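Local coordinates for indole-3-pyruvate decarboxylase (Azospirillum brasilense, PDB 2NXW), which decarboxylates indole-3-pyruvate and phenylpyruvate with thiamine diphosphate and magnesium, a step in bacterial auxin biosynthesis, at residues 422-434 / 445-459. Residues are numbered along the deposited sequence; the frame is centred on the assembly and turned at random.
Sequences AGMGFGVPAGIGA and TVVGDGAFQMTGWEL. With MG (magnesium ion), chain C; TPP (thiamine diphosphate), chain E.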
loop_
_atom_site.group_PDB
_atom_site.type_symbol
_atom_site.label_atom_id
_atom_site.label_comp_id
_atom_site.label_asym_id
_atom_site.label_seq_id
_atom_site.Cartn_x
_atom_site.Cartn_y
_atom_site.Cartn_z
ATOM N N ALA A 422 -4.092 18.194 -16.765
ATOM C CA ALA A 422 -5.400 18.853 -16.680
ATOM C C ALA A 422 -5.698 19.578 -15.378
ATOM O O ALA A 422 -6.861 19.724 -15.000
ATOM C CB ALA A 422 -6.508 17.842 -16.976
ATOM N N GLY A 423 -4.661 20.052 -14.701
ATOM C CA GLY A 423 -4.874 20.776 -13.460
ATOM C C GLY A 423 -5.053 22.262 -13.725
ATOM O O GLY A 423 -4.325 22.859 -14.515
ATOM N N MET A 424 -6.028 22.860 -13.060
ATOM C CA MET A 424 -6.295 24.289 -13.213
ATOM C C MET A 424 -5.358 25.167 -12.403
ATOM O O MET A 424 -4.844 24.760 -11.354
ATOM C CB MET A 424 -7.721 24.618 -12.769
ATOM C CG MET A 424 -8.798 24.099 -13.674
ATOM S SD MET A 424 -10.380 24.208 -12.862
ATOM C CE MET A 424 -10.618 26.016 -12.735
ATOM N N GLY A 425 -5.183 26.398 -12.890
ATOM C CA GLY A 425 -4.362 27.382 -12.206
ATOM C C GLY A 425 -3.034 27.623 -12.879
ATOM O O GLY A 425 -2.354 28.601 -12.598
ATOM N N PHE A 426 -2.686 26.747 -13.806
ATOM C CA PHE A 426 -1.413 26.831 -14.516
ATOM C C PHE A 426 -1.248 28.060 -15.417
ATOM O O PHE A 426 -0.161 28.630 -15.514
ATOM C CB PHE A 426 -1.286 25.567 -15.385
ATOM C CG PHE A 426 -0.049 25.507 -16.240
ATOM C CD1 PHE A 426 1.114 24.937 -15.747
ATOM C CD2 PHE A 426 -0.065 25.953 -17.559
ATOM C CE1 PHE A 426 2.250 24.804 -16.554
ATOM C CE2 PHE A 426 1.065 25.824 -18.377
ATOM C CZ PHE A 426 2.219 25.250 -17.883
ATOM N N GLY A 427 -2.341 28.462 -16.056
ATOM C CA GLY A 427 -2.298 29.509 -17.064
ATOM C C GLY A 427 -1.595 30.826 -16.851
ATOM O O GLY A 427 -0.592 31.126 -17.520
ATOM N N VAL A 428 -2.135 31.632 -15.957
ATOM C CA VAL A 428 -1.551 32.938 -15.702
ATOM C C VAL A 428 -0.121 32.815 -15.162
ATOM O O VAL A 428 0.782 33.471 -15.671
ATOM C CB VAL A 428 -2.482 33.766 -14.784
ATOM C CG1 VAL A 428 -1.765 35.001 -14.255
ATOM C CG2 VAL A 428 -3.725 34.206 -15.591
ATOM N N PRO A 429 0.111 31.974 -14.138
ATOM C CA PRO A 429 1.478 31.832 -13.618
ATOM C C PRO A 429 2.450 31.322 -14.675
ATOM O O PRO A 429 3.622 31.700 -14.667
ATOM C CB PRO A 429 1.328 30.835 -12.482
ATOM C CG PRO A 429 -0.074 31.092 -11.983
ATOM C CD PRO A 429 -0.876 31.352 -13.232
ATOM N N ALA A 430 1.990 30.457 -15.576
ATOM C CA ALA A 430 2.881 29.943 -16.616
ATOM C C ALA A 430 3.223 31.075 -17.586
ATOM O O ALA A 430 4.367 31.192 -18.025
ATOM C CB ALA A 430 2.223 28.782 -17.360
ATOM N N GLY A 431 2.240 31.904 -17.925
ATOM C CA GLY A 431 2.518 33.017 -18.818
ATOM C C GLY A 431 3.538 33.937 -18.171
ATOM O O GLY A 431 4.429 34.463 -18.840
ATOM N N ILE A 432 3.407 34.133 -16.865
ATOM C CA ILE A 432 4.330 34.993 -16.126
ATOM C C ILE A 432 5.735 34.379 -16.102
ATOM O O ILE A 432 6.727 35.064 -16.384
ATOM C CB ILE A 432 3.802 35.229 -14.686
ATOM C CG1 ILE A 432 2.620 36.204 -14.730
ATOM C CG2 ILE A 432 4.925 35.726 -13.776
ATOM C CD1 ILE A 432 1.820 36.264 -13.439
ATOM N N GLY A 433 5.830 33.091 -15.787
ATOM C CA GLY A 433 7.136 32.448 -15.740
ATOM C C GLY A 433 7.822 32.469 -17.092
ATOM O O GLY A 433 9.023 32.766 -17.204
ATOM N N ALA A 434 7.064 32.153 -18.136
ATOM C CA ALA A 434 7.628 32.143 -19.473
ATOM C C ALA A 434 8.091 33.539 -19.857
ATOM O O ALA A 434 9.202 33.704 -20.365
ATOM C CB ALA A 434 6.601 31.631 -20.489
ATOM N N THR A 445 -1.813 34.787 -22.739
ATOM C CA THR A 445 -2.389 33.793 -21.846
ATOM C C THR A 445 -3.894 33.701 -22.054
ATOM O O THR A 445 -4.560 34.724 -22.170
ATOM C CB THR A 445 -2.144 34.182 -20.385
ATOM O OG1 THR A 445 -0.734 34.246 -20.151
ATOM C CG2 THR A 445 -2.766 33.166 -19.435
ATOM N N VAL A 446 -4.413 32.476 -22.136
ATOM C CA VAL A 446 -5.864 32.273 -22.225
ATOM C C VAL A 446 -6.250 31.495 -20.956
ATOM O O VAL A 446 -5.584 30.534 -20.563
ATOM C CB VAL A 446 -6.302 31.526 -23.514
ATOM C CG1 VAL A 446 -6.017 32.407 -24.738
ATOM C CG2 VAL A 446 -5.597 30.194 -23.633
ATOM N N VAL A 447 -7.330 31.926 -20.314
ATOM C CA VAL A 447 -7.726 31.351 -19.034
ATOM C C VAL A 447 -9.215 31.593 -18.791
ATOM O O VAL A 447 -9.754 32.629 -19.180
ATOM C CB VAL A 447 -6.871 32.032 -17.904
ATOM C CG1 VAL A 447 -7.061 33.557 -17.949
ATOM C CG2 VAL A 447 -7.232 31.489 -16.526
ATOM N N GLY A 448 -9.868 30.633 -18.146
ATOM C CA GLY A 448 -11.288 30.772 -17.849
ATOM C C GLY A 448 -11.540 31.497 -16.534
ATOM O O GLY A 448 -10.613 31.776 -15.773
ATOM N N ASP A 449 -12.800 31.811 -16.246
ATOM C CA ASP A 449 -13.122 32.509 -15.016
ATOM C C ASP A 449 -12.851 31.681 -13.756
ATOM O O ASP A 449 -12.364 32.201 -12.752
ATOM C CB ASP A 449 -14.584 33.033 -15.041
ATOM C CG ASP A 449 -15.626 31.954 -15.355
ATOM O OD1 ASP A 449 -15.487 31.213 -16.358
ATOM O OD2 ASP A 449 -16.611 31.901 -14.591
ATOM N N GLY A 450 -13.156 30.391 -13.816
ATOM C CA GLY A 450 -12.901 29.540 -12.666
ATOM C C GLY A 450 -11.417 29.482 -12.352
ATOM O O GLY A 450 -11.004 29.617 -11.190
ATOM N N ALA A 451 -10.604 29.296 -13.388
ATOM C CA ALA A 451 -9.155 29.230 -13.183
ATOM C C ALA A 451 -8.566 30.573 -12.759
ATOM O O ALA A 451 -7.635 30.614 -11.951
ATOM C CB ALA A 451 -8.466 28.743 -14.435
ATOM N N PHE A 452 -9.093 31.669 -13.298
ATOM C CA PHE A 452 -8.565 32.965 -12.913
ATOM C C PHE A 452 -8.806 33.215 -11.421
ATOM O O PHE A 452 -7.977 33.812 -10.748
ATOM C CB PHE A 452 -9.207 34.076 -13.743
ATOM C CG PHE A 452 -8.483 35.385 -13.647
ATOM C CD1 PHE A 452 -7.533 35.740 -14.601
ATOM C CD2 PHE A 452 -8.718 36.243 -12.580
ATOM C CE1 PHE A 452 -6.825 36.948 -14.484
ATOM C CE2 PHE A 452 -8.013 37.443 -12.454
ATOM C CZ PHE A 452 -7.064 37.789 -13.416
ATOM N N GLN A 453 -9.952 32.773 -10.904
ATOM C CA GLN A 453 -10.248 32.949 -9.488
ATOM C C GLN A 453 -9.205 32.250 -8.614
ATOM O O GLN A 453 -9.022 32.598 -7.456
ATOM C CB GLN A 453 -11.630 32.376 -9.154
ATOM C CG GLN A 453 -12.792 33.143 -9.739
ATOM C CD GLN A 453 -14.085 32.420 -9.502
ATOM O OE1 GLN A 453 -14.220 31.674 -8.528
ATOM N NE2 GLN A 453 -15.058 32.648 -10.374
ATOM N N MET A 454 -8.540 31.252 -9.183
ATOM C CA MET A 454 -7.516 30.513 -8.454
ATOM C C MET A 454 -6.155 31.202 -8.429
ATOM O O MET A 454 -5.597 31.436 -7.356
ATOM C CB MET A 454 -7.322 29.116 -9.065
ATOM C CG MET A 454 -8.552 28.213 -9.003
ATOM S SD MET A 454 -8.161 26.611 -9.764
ATOM C CE MET A 454 -9.604 25.639 -9.262
ATOM N N THR A 455 -5.651 31.550 -9.614
ATOM C CA THR A 455 -4.303 32.102 -9.712
ATOM C C THR A 455 -4.125 33.304 -10.626
ATOM O O THR A 455 -2.992 33.729 -10.846
ATOM C CB THR A 455 -3.339 31.016 -10.218
ATOM O OG1 THR A 455 -3.735 30.642 -11.542
ATOM C CG2 THR A 455 -3.354 29.792 -9.293
ATOM N N GLY A 456 -5.205 33.864 -11.161
ATOM C CA GLY A 456 -5.060 35.013 -12.047
ATOM C C GLY A 456 -4.499 36.242 -11.343
ATOM O O GLY A 456 -3.890 37.116 -11.976
ATOM N N TRP A 457 -4.695 36.299 -10.029
ATOM C CA TRP A 457 -4.248 37.409 -9.189
ATOM C C TRP A 457 -2.735 37.601 -9.213
ATOM O O TRP A 457 -2.227 38.661 -8.812
ATOM C CB TRP A 457 -4.733 37.163 -7.751
ATOM C CG TRP A 457 -6.149 36.652 -7.739
ATOM C CD1 TRP A 457 -6.563 35.386 -7.424
ATOM C CD2 TRP A 457 -7.319 37.365 -8.161
ATOM N NE1 TRP A 457 -7.916 35.270 -7.626
ATOM C CE2 TRP A 457 -8.405 36.467 -8.080
ATOM C CE3 TRP A 457 -7.549 38.673 -8.612
ATOM C CZ2 TRP A 457 -9.713 36.833 -8.430
ATOM C CZ3 TRP A 457 -8.843 39.040 -8.968
ATOM C CH2 TRP A 457 -9.912 38.118 -8.874
ATOM N N GLU A 458 -2.018 36.584 -9.668
ATOM C CA GLU A 458 -0.569 36.693 -9.739
ATOM C C GLU A 458 -0.141 37.815 -10.684
ATOM O O GLU A 458 0.999 38.270 -10.632
ATOM C CB GLU A 458 0.038 35.361 -10.163
ATOM C CG GLU A 458 -0.133 34.255 -9.130
ATOM C CD GLU A 458 0.693 34.459 -7.869
ATOM O OE1 GLU A 458 1.657 35.254 -7.888
ATOM O OE2 GLU A 458 0.384 33.797 -6.856
ATOM N N LEU A 459 -1.068 38.290 -11.515
ATOM C CA LEU A 459 -0.763 39.382 -12.434
ATOM C C LEU A 459 -0.352 40.640 -11.668
ATOM O O LEU A 459 0.281 41.533 -12.240
ATOM C CB LEU A 459 -1.970 39.675 -13.328
ATOM C CG LEU A 459 -2.243 38.646 -14.430
ATOM C CD1 LEU A 459 -3.613 38.951 -15.038
ATOM C CD2 LEU A 459 -1.150 38.706 -15.514
HETATM MG MG MG C . -15.751 29.311 -17.083
HETATM N "N1'" TPP E . -9.407 21.720 -9.524
HETATM C "C2'" TPP E . -8.218 21.772 -10.146
HETATM C CM2 TPP E . -7.014 22.339 -9.410
HETATM N "N3'" TPP E . -8.080 21.324 -11.397
HETATM C "C4'" TPP E . -9.125 20.801 -12.099
HETATM N "N4'" TPP E . -8.909 20.298 -13.346
HETATM C "C5'" TPP E . -10.427 20.783 -11.502
HETATM C "C6'" TPP E . -10.523 21.241 -10.172
HETATM C "C7'" TPP E . -11.682 20.255 -12.234
HETATM N N3 TPP E . -12.112 21.110 -13.433
HETATM C C2 TPP E . -11.766 20.705 -14.658
HETATM S S1 TPP E . -12.472 21.906 -15.723
HETATM C C5 TPP E . -13.223 22.900 -14.479
HETATM C C4 TPP E . -12.891 22.241 -13.299
HETATM C CM4 TPP E . -13.368 22.779 -11.921
HETATM C C6 TPP E . -14.004 24.128 -14.724
HETATM C C7 TPP E . -13.075 25.228 -15.270
HETATM O O7 TPP E . -13.850 26.400 -15.256
HETATM P PA TPP E . -13.179 27.576 -16.078
HETATM O O1A TPP E . -11.770 27.917 -15.602
HETATM O O2A TPP E . -14.130 28.757 -15.890
HETATM O O3A TPP E . -13.098 27.238 -17.633
HETATM P PB TPP E . -14.420 26.678 -18.456
HETATM O O1B TPP E . -15.661 27.486 -18.070
HETATM O O2B TPP E . -14.028 26.866 -19.950
HETATM O O3B TPP E . -14.619 25.195 -18.184
HETATM O O HOH W 1 -4.487 30.973 -14.350
HETATM O O HOH W 2 0.079 35.512 -17.633
HETATM O O HOH W 3 -14.571 30.047 -18.697
#
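Met424 lies across Gly450, Ala451 and Met454 and sits in the angle between the pyrimidine and thiazolium rings, as the large hydrophobic residue under the V-shaped cofactor does in this family. SD lies against the thiazolium ring, and a bend at chi3 (67°) turns CE onto Ala451 N (3.3 Å), while CB meets Met454 SD at 3.6 Å. Backbone on both sides holds the cofactor: Ala422 O takes a hydrogen bond from N4' and Met424 N gives one to N3', whereas Gly450 N and Ala451 N bind the diphosphate. Asp449 OD1 binds magnesium at 2.0 Å; the diphosphate, a water, Asn476 and Ser478 O complete the site. Gly425 O accepts a hydrogen bond from Thr455 OG1 (2.7 Å), 21° off the carbonyl plane. A water donates to the same OG1 and accepts from Val428 N. Val428 divides its branches: CG1 runs to Leu459 CG (3.7 Å), CG2 to Val447 and Phe452. Pro429 CD rests on Thr455 OG1 at 3.4 Å. At Gly431 the bare CA lets Thr445 OG1 come within 3.7 Å, and a second water links that hydroxyl to Val428 O. Met424 packing and the Thr455-Gly425 bond thus join the pyrimidine-binding loop, and the waters helix 427-434, to the diphosphate-binding strand-helix unit, consistent with a fixed cofactor geometry.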